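Local coordinates for protein fatty acid synthase 1, isoform A (Drosophila melanogaster, PDB 6FN6) that probably builds long-chain saturated fatty acids from acetyl-CoA and malonyl-CoA with NADPH, this piece being its modifying region of dehydratase, enoylreductase and ketoreductase, at residues G645-M656 against M672-M682; L866-V876 against H888-V896. All coordinates share one frame; numbering follows the deposited sequence.

Contact 1: G645-M656 against M672-M682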
loop_
_atom_site.group_PDB
_atom_site.type_symbol
_atom_site.label_atom_id
_atom_site.label_comp_id
_atom_site.label_asym_id
_atom_site.label_seq_id
_atom_site.Cartn_x
_atom_site.Cartn_y
_atom_site.Cartn_z
ATOM N N GLY A 645 27.742 8.801 30.970
ATOM C CA GLY A 645 27.945 9.244 32.334
ATOM C C GLY A 645 28.759 8.282 33.174
ATOM O O GLY A 645 29.599 7.546 32.657
ATOM N N ARG A 646 28.504 8.289 34.478
ATOM C CA ARG A 646 29.242 7.448 35.412
ATOM C C ARG A 646 28.344 6.457 36.142
ATOM O O ARG A 646 27.183 6.743 36.439
ATOM C CB ARG A 646 29.993 8.312 36.424
ATOM C CG ARG A 646 31.138 9.094 35.807
ATOM C CD ARG A 646 31.980 9.791 36.857
ATOM N NE ARG A 646 33.052 10.575 36.251
ATOM C CZ ARG A 646 34.205 10.066 35.823
ATOM N NH1 ARG A 646 35.119 10.860 35.285
ATOM N NH2 ARG A 646 34.449 8.765 35.930
ATOM N N ASP A 647 28.905 5.286 36.425
ATOM C CA ASP A 647 28.192 4.219 37.112
ATOM C C ASP A 647 28.069 4.547 38.598
ATOM O O ASP A 647 28.665 5.512 39.077
ATOM C CB ASP A 647 28.933 2.893 36.910
ATOM C CG ASP A 647 28.160 1.699 37.430
ATOM O OD1 ASP A 647 27.267 1.208 36.708
ATOM O OD2 ASP A 647 28.447 1.250 38.560
ATOM N N THR A 648 27.290 3.751 39.324
ATOM C CA THR A 648 27.229 3.847 40.780
ATOM C C THR A 648 28.625 3.742 41.391
ATOM O O THR A 648 28.878 4.264 42.478
ATOM C CB THR A 648 26.325 2.744 41.376
ATOM O OG1 THR A 648 24.972 2.946 40.952
ATOM C CG2 THR A 648 26.372 2.750 42.901
ATOM N N GLN A 649 29.524 3.064 40.686
ATOM C CA GLN A 649 30.883 2.846 41.170
ATOM C C GLN A 649 31.883 3.680 40.360
ATOM O O GLN A 649 33.066 3.348 40.282
ATOM C CB GLN A 649 31.234 1.359 41.101
ATOM C CG GLN A 649 32.400 0.955 41.990
ATOM C CD GLN A 649 32.703 -0.533 41.928
ATOM O OE1 GLN A 649 32.943 -1.168 42.954
ATOM N NE2 GLN A 649 32.702 -1.091 40.722
ATOM N N GLY A 650 31.392 4.763 39.765
ATOM C CA GLY A 650 32.232 5.743 39.097
ATOM C C GLY A 650 32.842 5.283 37.783
ATOM O O GLY A 650 33.741 5.931 37.248
ATOM N N ARG A 651 32.355 4.163 37.263
ATOM C CA ARG A 651 32.807 3.651 35.973
ATOM C C ARG A 651 32.283 4.506 34.820
ATOM O O ARG A 651 31.159 5.004 34.869
ATOM C CB ARG A 651 32.362 2.198 35.815
ATOM C CG ARG A 651 33.127 1.236 36.708
ATOM C CD ARG A 651 32.576 -0.171 36.610
ATOM N NE ARG A 651 31.275 -0.263 37.268
ATOM C CZ ARG A 651 30.459 -1.310 37.189
ATOM N NH1 ARG A 651 30.795 -2.372 36.468
ATOM N NH2 ARG A 651 29.299 -1.290 37.832
ATOM N N ARG A 652 33.090 4.653 33.775
ATOM C CA ARG A 652 32.687 5.401 32.587
ATOM C C ARG A 652 31.764 4.551 31.721
ATOM O O ARG A 652 32.167 3.503 31.217
ATOM C CB ARG A 652 33.915 5.855 31.789
ATOM C CG ARG A 652 34.493 7.180 32.274
ATOM C CD ARG A 652 35.919 7.430 31.792
ATOM N NE ARG A 652 36.025 7.533 30.334
ATOM C CZ ARG A 652 36.513 6.585 29.535
ATOM N NH1 ARG A 652 36.956 5.433 30.028
ATOM N NH2 ARG A 652 36.563 6.794 28.225
ATOM N N VAL A 653 30.525 5.009 31.557
ATOM C CA VAL A 653 29.486 4.207 30.925
ATOM C C VAL A 653 28.658 5.032 29.946
ATOM O O VAL A 653 28.471 6.236 30.124
ATOM C CB VAL A 653 28.570 3.566 31.991
ATOM C CG1 VAL A 653 27.486 2.707 31.342
ATOM C CG2 VAL A 653 29.380 2.746 32.978
ATOM N N MET A 654 28.174 4.362 28.904
ATOM C CA MET A 654 27.199 4.930 27.982
ATOM C C MET A 654 26.001 3.992 27.947
ATOM O O MET A 654 26.169 2.775 28.019
ATOM C CB MET A 654 27.793 5.106 26.585
ATOM C CG MET A 654 28.698 3.967 26.164
ATOM S SD MET A 654 29.260 4.092 24.460
ATOM C CE MET A 654 27.914 3.283 23.608
ATOM N N ALA A 655 24.796 4.549 27.860
ATOM C CA ALA A 655 23.593 3.733 27.977
ATOM C C ALA A 655 22.476 4.164 27.036
ATOM O O ALA A 655 22.526 5.231 26.425
ATOM C CB ALA A 655 23.092 3.771 29.409
ATOM N N MET A 656 21.460 3.312 26.949
ATOM C CA MET A 656 20.268 3.579 26.159
ATOM C C MET A 656 19.044 3.256 27.008
ATOM O O MET A 656 18.982 2.204 27.644
ATOM C CB MET A 656 20.270 2.752 24.873
ATOM C CG MET A 656 19.061 2.986 23.981
ATOM S SD MET A 656 19.140 2.075 22.431
ATOM C CE MET A 656 19.240 0.385 23.021
ATOM N N MET A 672 21.217 -2.983 28.601
ATOM C CA MET A 672 21.442 -1.946 27.605
ATOM C C MET A 672 22.451 -0.906 28.093
ATOM O O MET A 672 22.137 0.278 28.205
ATOM C CB MET A 672 20.113 -1.278 27.236
ATOM C CG MET A 672 19.259 -2.118 26.290
ATOM S SD MET A 672 17.522 -1.634 26.233
ATOM C CE MET A 672 16.931 -2.258 27.806
ATOM N N MET A 673 23.669 -1.364 28.369
ATOM C CA MET A 673 24.770 -0.474 28.728
ATOM C C MET A 673 26.099 -0.973 28.169
ATOM O O MET A 673 26.354 -2.176 28.106
ATOM C CB MET A 673 24.905 -0.298 30.246
ATOM C CG MET A 673 23.833 0.567 30.878
ATOM S SD MET A 673 24.285 1.143 32.533
ATOM C CE MET A 673 24.099 -0.324 33.526
ATOM N N TRP A 674 26.940 -0.029 27.763
ATOM C CA TRP A 674 28.285 -0.332 27.299
ATOM C C TRP A 674 29.268 0.447 28.166
ATOM O O TRP A 674 28.997 1.588 28.538
ATOM C CB TRP A 674 28.468 0.052 25.830
ATOM C CG TRP A 674 27.443 -0.514 24.900
ATOM C CD1 TRP A 674 27.568 -1.625 24.118
ATOM C CD2 TRP A 674 26.139 0.018 24.637
ATOM N NE1 TRP A 674 26.419 -1.822 23.388
ATOM C CE2 TRP A 674 25.527 -0.825 23.689
ATOM C CE3 TRP A 674 25.431 1.125 25.112
ATOM C CZ2 TRP A 674 24.240 -0.597 23.209
ATOM C CZ3 TRP A 674 24.153 1.350 24.634
ATOM C CH2 TRP A 674 23.571 0.493 23.693
ATOM N N GLN A 675 30.404 -0.157 28.496
ATOM C CA GLN A 675 31.452 0.572 29.200
ATOM C C GLN A 675 32.277 1.347 28.184
ATOM O O GLN A 675 32.814 0.771 27.239
ATOM C CB GLN A 675 32.339 -0.368 30.018
ATOM C CG GLN A 675 31.659 -0.931 31.256
ATOM C CD GLN A 675 32.639 -1.260 32.369
ATOM O OE1 GLN A 675 33.734 -0.702 32.433
ATOM N NE2 GLN A 675 32.241 -2.159 33.261
ATOM N N ILE A 676 32.368 2.658 28.382
ATOM C CA ILE A 676 33.043 3.524 27.428
ATOM C C ILE A 676 34.489 3.056 27.262
ATOM O O ILE A 676 35.175 2.799 28.251
ATOM C CB ILE A 676 32.987 5.000 27.869
ATOM C CG1 ILE A 676 31.537 5.439 28.096
ATOM C CG2 ILE A 676 33.650 5.891 26.817
ATOM C CD1 ILE A 676 31.389 6.840 28.670
ATOM N N PRO A 677 34.953 2.931 26.006
ATOM C CA PRO A 677 36.352 2.577 25.756
ATOM C C PRO A 677 37.297 3.756 25.968
ATOM O O PRO A 677 36.838 4.888 26.130
ATOM C CB PRO A 677 36.345 2.142 24.291
ATOM C CG PRO A 677 35.256 2.933 23.681
ATOM C CD PRO A 677 34.201 3.081 24.746
ATOM N N GLU A 678 38.597 3.485 25.980
ATOM C CA GLU A 678 39.598 4.539 26.094
ATOM C C GLU A 678 39.667 5.287 24.763
ATOM O O GLU A 678 39.246 4.760 23.734
ATOM C CB GLU A 678 40.963 3.958 26.466
ATOM C CG GLU A 678 41.967 4.993 26.956
ATOM C CD GLU A 678 43.328 4.391 27.250
ATOM O OE1 GLU A 678 44.225 5.135 27.701
ATOM O OE2 GLU A 678 43.502 3.175 27.026
ATOM N N LYS A 679 40.176 6.515 24.795
ATOM C CA LYS A 679 40.256 7.369 23.608
ATOM C C LYS A 679 38.867 7.754 23.102
ATOM O O LYS A 679 38.713 8.204 21.965
ATOM C CB LYS A 679 41.046 6.684 22.484
ATOM C CG LYS A 679 42.520 6.447 22.786
ATOM C CD LYS A 679 43.283 7.765 22.848
ATOM C CE LYS A 679 44.736 7.565 23.247
ATOM N NZ LYS A 679 44.883 7.027 24.626
ATOM N N TRP A 680 37.859 7.572 23.950
ATOM C CA TRP A 680 36.533 8.119 23.702
ATOM C C TRP A 680 36.178 9.090 24.816
ATOM O O TRP A 680 36.218 8.733 25.994
ATOM C CB TRP A 680 35.468 7.020 23.629
ATOM C CG TRP A 680 35.325 6.357 22.291
ATOM C CD1 TRP A 680 36.214 6.384 21.258
ATOM C CD2 TRP A 680 34.212 5.573 21.843
ATOM N NE1 TRP A 680 35.727 5.660 20.196
ATOM C CE2 TRP A 680 34.499 5.152 20.530
ATOM C CE3 TRP A 680 33.002 5.184 22.426
ATOM C CZ2 TRP A 680 33.622 4.360 19.790
ATOM C CZ3 TRP A 680 32.132 4.396 21.690
ATOM C CH2 TRP A 680 32.447 3.993 20.386
ATOM N N THR A 681 35.844 10.322 24.446
ATOM C CA THR A 681 35.346 11.287 25.414
ATOM C C THR A 681 33.899 10.910 25.698
ATOM O O THR A 681 33.241 10.300 24.853
ATOM C CB THR A 681 35.436 12.739 24.903
ATOM O OG1 THR A 681 34.525 12.927 23.813
ATOM C CG2 THR A 681 36.850 13.060 24.436
ATOM N N MET A 682 33.407 11.239 26.888
ATOM C CA MET A 682 31.998 11.025 27.191
ATOM C C MET A 682 31.147 11.710 26.129
ATOM O O MET A 682 30.121 11.183 25.708
ATOM C CB MET A 682 31.646 11.564 28.578
ATOM C CG MET A 682 32.055 10.658 29.723
ATOM S SD MET A 682 31.568 11.343 31.318
ATOM C CE MET A 682 32.054 10.018 32.414
#
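The Arg652 guanidinium has Ile676 CB over one face, offset toward the rim, and two carbonyls at its edge, close to its plane. NH2 serves both, giving hydrogen bonds to Pro677 O at 2.8 Å and to Trp680 O at 3.0 Å; it stands above the carbonyl plane of Pro677 but lies in that of Trp680. Arg646 is flanked differently: the methyl CE of Met682 rests over the centre of one guanidinium face, Gly650 O meets the edge in plane, and NH1 forms a salt bridge with Glu900. The Trp680 indole takes Pro677 CG against one face and Met654 SD at its edge, a Met-aromatic contact with SD 4.0 Å from Trp680 CZ3. With a leucine in place of Arg652, the carbonyls of Pro677 and Trp680 would probably be left without their shared donor, and the type II turn from Pro677 to Trp680 would be freer to swing off the strand. The strands are consistent with the non-nucleotide-binding domain of the enoylreductase, as in medium-chain dehydrogenase relatives. A type I turn, Asp647 to Gly650, leads into strand 652-656, whose antiparallel pairing with 673-675 centres on the hydrogen-bonded pair Met654 and Trp674. Both its bonds, Met654 N to Trp674 O and Trp674 N to Met654 O, span 2.9 Å and are nearly straight. Met654 CG sits between its own backbone N and carbonyl carbon (chi1 39°), and the chain bends at its end to bring CE 3.6 Å from Trp674 CE3, while CG lies against Ile676 CG1. On the other side of the strands Ala655 CB meets Met673 CG at 3.6 Å, and Val653 CG1 lies 3.8 Å from Met673 SD. Trp674 NE1 hydrogen-bonds Val851 O on helix 844-860.

Contact 2: L866-V876 against H888-V896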
loop_
_atom_site.group_PDB
_atom_site.type_symbol
_atom_site.label_atom_id
_atom_site.label_comp_id
_atom_site.label_asym_id
_atom_site.label_seq_id
_atom_site.Cartn_x
_atom_site.Cartn_y
_atom_site.Cartn_z
ATOM N N LEU A 866 29.867 10.190 16.530
ATOM C CA LEU A 866 29.459 11.192 15.557
ATOM C C LEU A 866 29.996 12.571 15.911
ATOM O O LEU A 866 30.403 12.808 17.049
ATOM C CB LEU A 866 27.934 11.250 15.469
ATOM C CG LEU A 866 27.225 10.176 14.646
ATOM C CD1 LEU A 866 27.498 8.782 15.184
ATOM C CD2 LEU A 866 25.733 10.456 14.638
ATOM N N PRO A 867 30.018 13.484 14.927
ATOM C CA PRO A 867 30.272 14.891 15.249
ATOM C C PRO A 867 29.259 15.394 16.270
ATOM O O PRO A 867 28.133 14.892 16.306
ATOM C CB PRO A 867 30.108 15.600 13.904
ATOM C CG PRO A 867 30.381 14.558 12.896
ATOM C CD PRO A 867 29.870 13.275 13.478
ATOM N N THR A 868 29.654 16.363 17.089
ATOM C CA THR A 868 28.795 16.850 18.159
ATOM C C THR A 868 28.586 18.356 18.101
ATOM O O THR A 868 29.520 19.118 17.859
ATOM C CB THR A 868 29.376 16.501 19.541
ATOM O OG1 THR A 868 30.718 16.994 19.638
ATOM C CG2 THR A 868 29.368 14.995 19.759
ATOM N N SER A 869 27.346 18.770 18.331
ATOM C CA SER A 869 27.019 20.172 18.535
ATOM C C SER A 869 26.567 20.305 19.979
ATOM O O SER A 869 25.407 20.054 20.303
ATOM C CB SER A 869 25.934 20.640 17.564
ATOM O OG SER A 869 26.289 20.340 16.225
ATOM N N VAL A 870 27.502 20.676 20.847
ATOM C CA VAL A 870 27.277 20.615 22.286
ATOM C C VAL A 870 26.649 21.898 22.823
ATOM O O VAL A 870 27.001 23.002 22.407
ATOM C CB VAL A 870 28.593 20.313 23.032
ATOM C CG1 VAL A 870 28.321 20.028 24.503
ATOM C CG2 VAL A 870 29.323 19.145 22.382
ATOM N N PHE A 871 25.717 21.730 23.757
ATOM C CA PHE A 871 25.100 22.851 24.459
ATOM C C PHE A 871 25.122 22.576 25.962
ATOM O O PHE A 871 24.945 21.438 26.386
ATOM C CB PHE A 871 23.662 23.066 23.976
ATOM C CG PHE A 871 23.555 23.410 22.518
ATOM C CD1 PHE A 871 23.562 22.415 21.555
ATOM C CD2 PHE A 871 23.440 24.728 22.110
ATOM C CE1 PHE A 871 23.460 22.728 20.212
ATOM C CE2 PHE A 871 23.337 25.048 20.769
ATOM C CZ PHE A 871 23.348 24.048 19.820
ATOM N N ASN A 872 25.340 23.608 26.772
ATOM C CA ASN A 872 25.380 23.420 28.223
ATOM C C ASN A 872 23.965 23.441 28.802
ATOM O O ASN A 872 22.990 23.631 28.073
ATOM C CB ASN A 872 26.254 24.485 28.897
ATOM C CG ASN A 872 25.814 25.898 28.578
ATOM O OD1 ASN A 872 24.648 26.147 28.276
ATOM N ND2 ASN A 872 26.752 26.838 28.649
ATOM N N ASP A 873 23.860 23.226 30.111
ATOM C CA ASP A 873 22.564 23.040 30.764
ATOM C C ASP A 873 21.639 24.245 30.600
ATOM O O ASP A 873 20.423 24.116 30.737
ATOM C CB ASP A 873 22.754 22.734 32.254
ATOM C CG ASP A 873 23.658 23.732 32.950
ATOM O OD1 ASP A 873 24.353 24.501 32.254
ATOM O OD2 ASP A 873 23.678 23.741 34.198
ATOM N N GLN A 874 22.210 25.410 30.311
ATOM C CA GLN A 874 21.425 26.636 30.181
ATOM C C GLN A 874 20.902 26.838 28.760
ATOM O O GLN A 874 19.914 27.541 28.552
ATOM C CB GLN A 874 22.264 27.848 30.594
ATOM C CG GLN A 874 22.678 27.853 32.059
ATOM C CD GLN A 874 21.493 27.812 33.003
ATOM O OE1 GLN A 874 20.381 28.192 32.638
ATOM N NE2 GLN A 874 21.724 27.347 34.225
ATOM N N GLN A 875 21.575 26.232 27.786
ATOM C CA GLN A 875 21.228 26.417 26.380
ATOM C C GLN A 875 20.370 25.275 25.832
ATOM O O GLN A 875 20.533 24.874 24.678
ATOM C CB GLN A 875 22.500 26.539 25.542
ATOM C CG GLN A 875 23.435 27.655 25.970
ATOM C CD GLN A 875 24.854 27.436 25.481
ATOM O OE1 GLN A 875 25.201 26.350 25.013
ATOM N NE2 GLN A 875 25.685 28.463 25.596
ATOM N N VAL A 876 19.459 24.755 26.650
ATOM C CA VAL A 876 18.606 23.650 26.221
ATOM C C VAL A 876 17.643 24.106 25.130
ATOM O O VAL A 876 17.387 23.372 24.177
ATOM C CB VAL A 876 17.840 23.046 27.414
ATOM C CG1 VAL A 876 16.926 21.912 26.956
ATOM C CG2 VAL A 876 18.812 22.548 28.464
ATOM N N HIS A 888 22.071 20.851 11.218
ATOM C CA HIS A 888 23.055 20.163 12.043
ATOM C C HIS A 888 23.509 18.866 11.395
ATOM O O HIS A 888 22.732 18.188 10.725
ATOM C CB HIS A 888 22.473 19.873 13.430
ATOM C CG HIS A 888 21.382 18.848 13.422
ATOM N ND1 HIS A 888 21.610 17.516 13.689
ATOM C CD2 HIS A 888 20.057 18.957 13.161
ATOM C CE1 HIS A 888 20.473 16.849 13.604
ATOM N NE2 HIS A 888 19.515 17.700 13.285
ATOM N N ILE A 889 24.770 18.518 11.630
ATOM C CA ILE A 889 25.334 17.267 11.150
ATOM C C ILE A 889 25.852 16.482 12.344
ATOM O O ILE A 889 26.723 16.949 13.074
ATOM C CB ILE A 889 26.453 17.517 10.114
ATOM C CG1 ILE A 889 25.863 18.141 8.846
ATOM C CG2 ILE A 889 27.205 16.215 9.792
ATOM C CD1 ILE A 889 26.892 18.477 7.776
ATOM N N GLY A 890 25.301 15.291 12.541
ATOM C CA GLY A 890 25.696 14.447 13.653
ATOM C C GLY A 890 24.728 14.527 14.815
ATOM O O GLY A 890 23.533 14.755 14.625
ATOM N N LYS A 891 25.248 14.337 16.022
ATOM C CA LYS A 891 24.407 14.293 17.213
ATOM C C LYS A 891 24.432 15.606 17.991
ATOM O O LYS A 891 25.488 16.211 18.179
ATOM C CB LYS A 891 24.848 13.147 18.125
ATOM C CG LYS A 891 23.792 12.703 19.125
ATOM C CD LYS A 891 22.538 12.210 18.419
ATOM C CE LYS A 891 21.998 10.933 19.039
ATOM N NZ LYS A 891 20.884 10.361 18.230
ATOM N N VAL A 892 23.256 16.033 18.445
ATOM C CA VAL A 892 23.126 17.206 19.302
ATOM C C VAL A 892 23.172 16.755 20.756
ATOM O O VAL A 892 22.345 15.949 21.181
ATOM C CB VAL A 892 21.819 17.970 18.999
ATOM C CG1 VAL A 892 21.695 19.215 19.870
ATOM C CG2 VAL A 892 21.747 18.339 17.523
ATOM N N VAL A 893 24.127 17.281 21.519
ATOM C CA VAL A 893 24.349 16.815 22.887
ATOM C C VAL A 893 24.291 17.950 23.911
ATOM O O VAL A 893 24.800 19.045 23.676
ATOM C CB VAL A 893 25.696 16.073 23.001
ATOM C CG1 VAL A 893 25.799 15.364 24.347
ATOM C CG2 VAL A 893 25.866 15.086 21.850
ATOM N N ILE A 894 23.671 17.669 25.055
ATOM C CA ILE A 894 23.630 18.624 26.161
ATOM C C ILE A 894 24.655 18.242 27.218
ATOM O O ILE A 894 24.647 17.124 27.735
ATOM C CB ILE A 894 22.222 18.717 26.772
ATOM C CG1 ILE A 894 21.279 19.418 25.797
ATOM C CG2 ILE A 894 22.261 19.481 28.099
ATOM C CD1 ILE A 894 19.826 19.376 26.203
ATOM N N LYS A 895 25.530 19.191 27.536
ATOM C CA LYS A 895 26.582 18.987 28.523
ATOM C C LYS A 895 26.062 19.272 29.927
ATOM O O LYS A 895 26.103 20.409 30.396
ATOM C CB LYS A 895 27.778 19.887 28.201
ATOM C CG LYS A 895 28.934 19.819 29.191
ATOM C CD LYS A 895 29.686 21.142 29.235
ATOM C CE LYS A 895 30.375 21.444 27.913
ATOM N NZ LYS A 895 31.058 22.765 27.931
ATOM N N VAL A 896 25.570 18.233 30.593
ATOM C CA VAL A 896 25.060 18.374 31.948
ATOM C C VAL A 896 26.226 18.572 32.914
ATOM O O VAL A 896 26.177 19.430 33.796
ATOM C CB VAL A 896 24.208 17.156 32.350
ATOM C CG1 VAL A 896 23.597 17.365 33.725
ATOM C CG2 VAL A 896 23.120 16.896 31.312
#
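Five backbone hydrogen bonds join Pro867 to Phe871 with Lys891 to Lys895. The ladder is parallel: Lys891 N donates to Pro867 O (3.0 Å), Ser869 N to Lys891 O, Val893 N to Ser869 O, Phe871 N to Val893 O (2.8 Å), and Lys895 N to Phe871 O. Gly890, at positive phi (100°), passes beside Pro867 O, where any CB would collide with that oxygen.

The apolar contacts fall on both sides of the ladder. On one, Thr868 CG2 approaches Val893 CG2 at 4.1 Å, and Val870 CG1, anti to its backbone N (chi1 -171°), meets Lys895 CB at 3.7 Å, the two side chains crossing at about a right angle. On the other, Phe871 CE1 lies 3.9 Å from Val892 CG1, and both methyls of Val876 touch Ile894 CD1. Among polar groups, Thr868 OG1 hydrogen-bonds to Glu683.

Helix 876-885 makes the crossover of this beta-alpha-beta unit, receiving Ser869 on Phe882 and Phe871 on Ala879; helix 742-751 borders Pro867 and Ile889, and on its far edge strand 891-895 pairs antiparallel with strand 601-611.

Of the strands of the sheet that both contacts share, 601-611 comes first along the chain and lends itself to both neighbourhoods: it pairs with strand 642-646, which feeds contact 1, and later with 891-895 of contact 2. Contact 1 closes a loop of 15 residues that includes strand 665-669, another partner of 601-611. The chain then runs through helix 689-702 and the six-stranded parallel sheet, probably the Rossmann-type nucleotide-binding one, before returning at 866, where contact 2 closes around helix 876-885. The loops are thus in series, neither nested nor crossed. Their centres lie 18 Å apart and their nearest atoms about 6 Å, yet the returning chain adds its two strands to the sheet on which contact 1 sits.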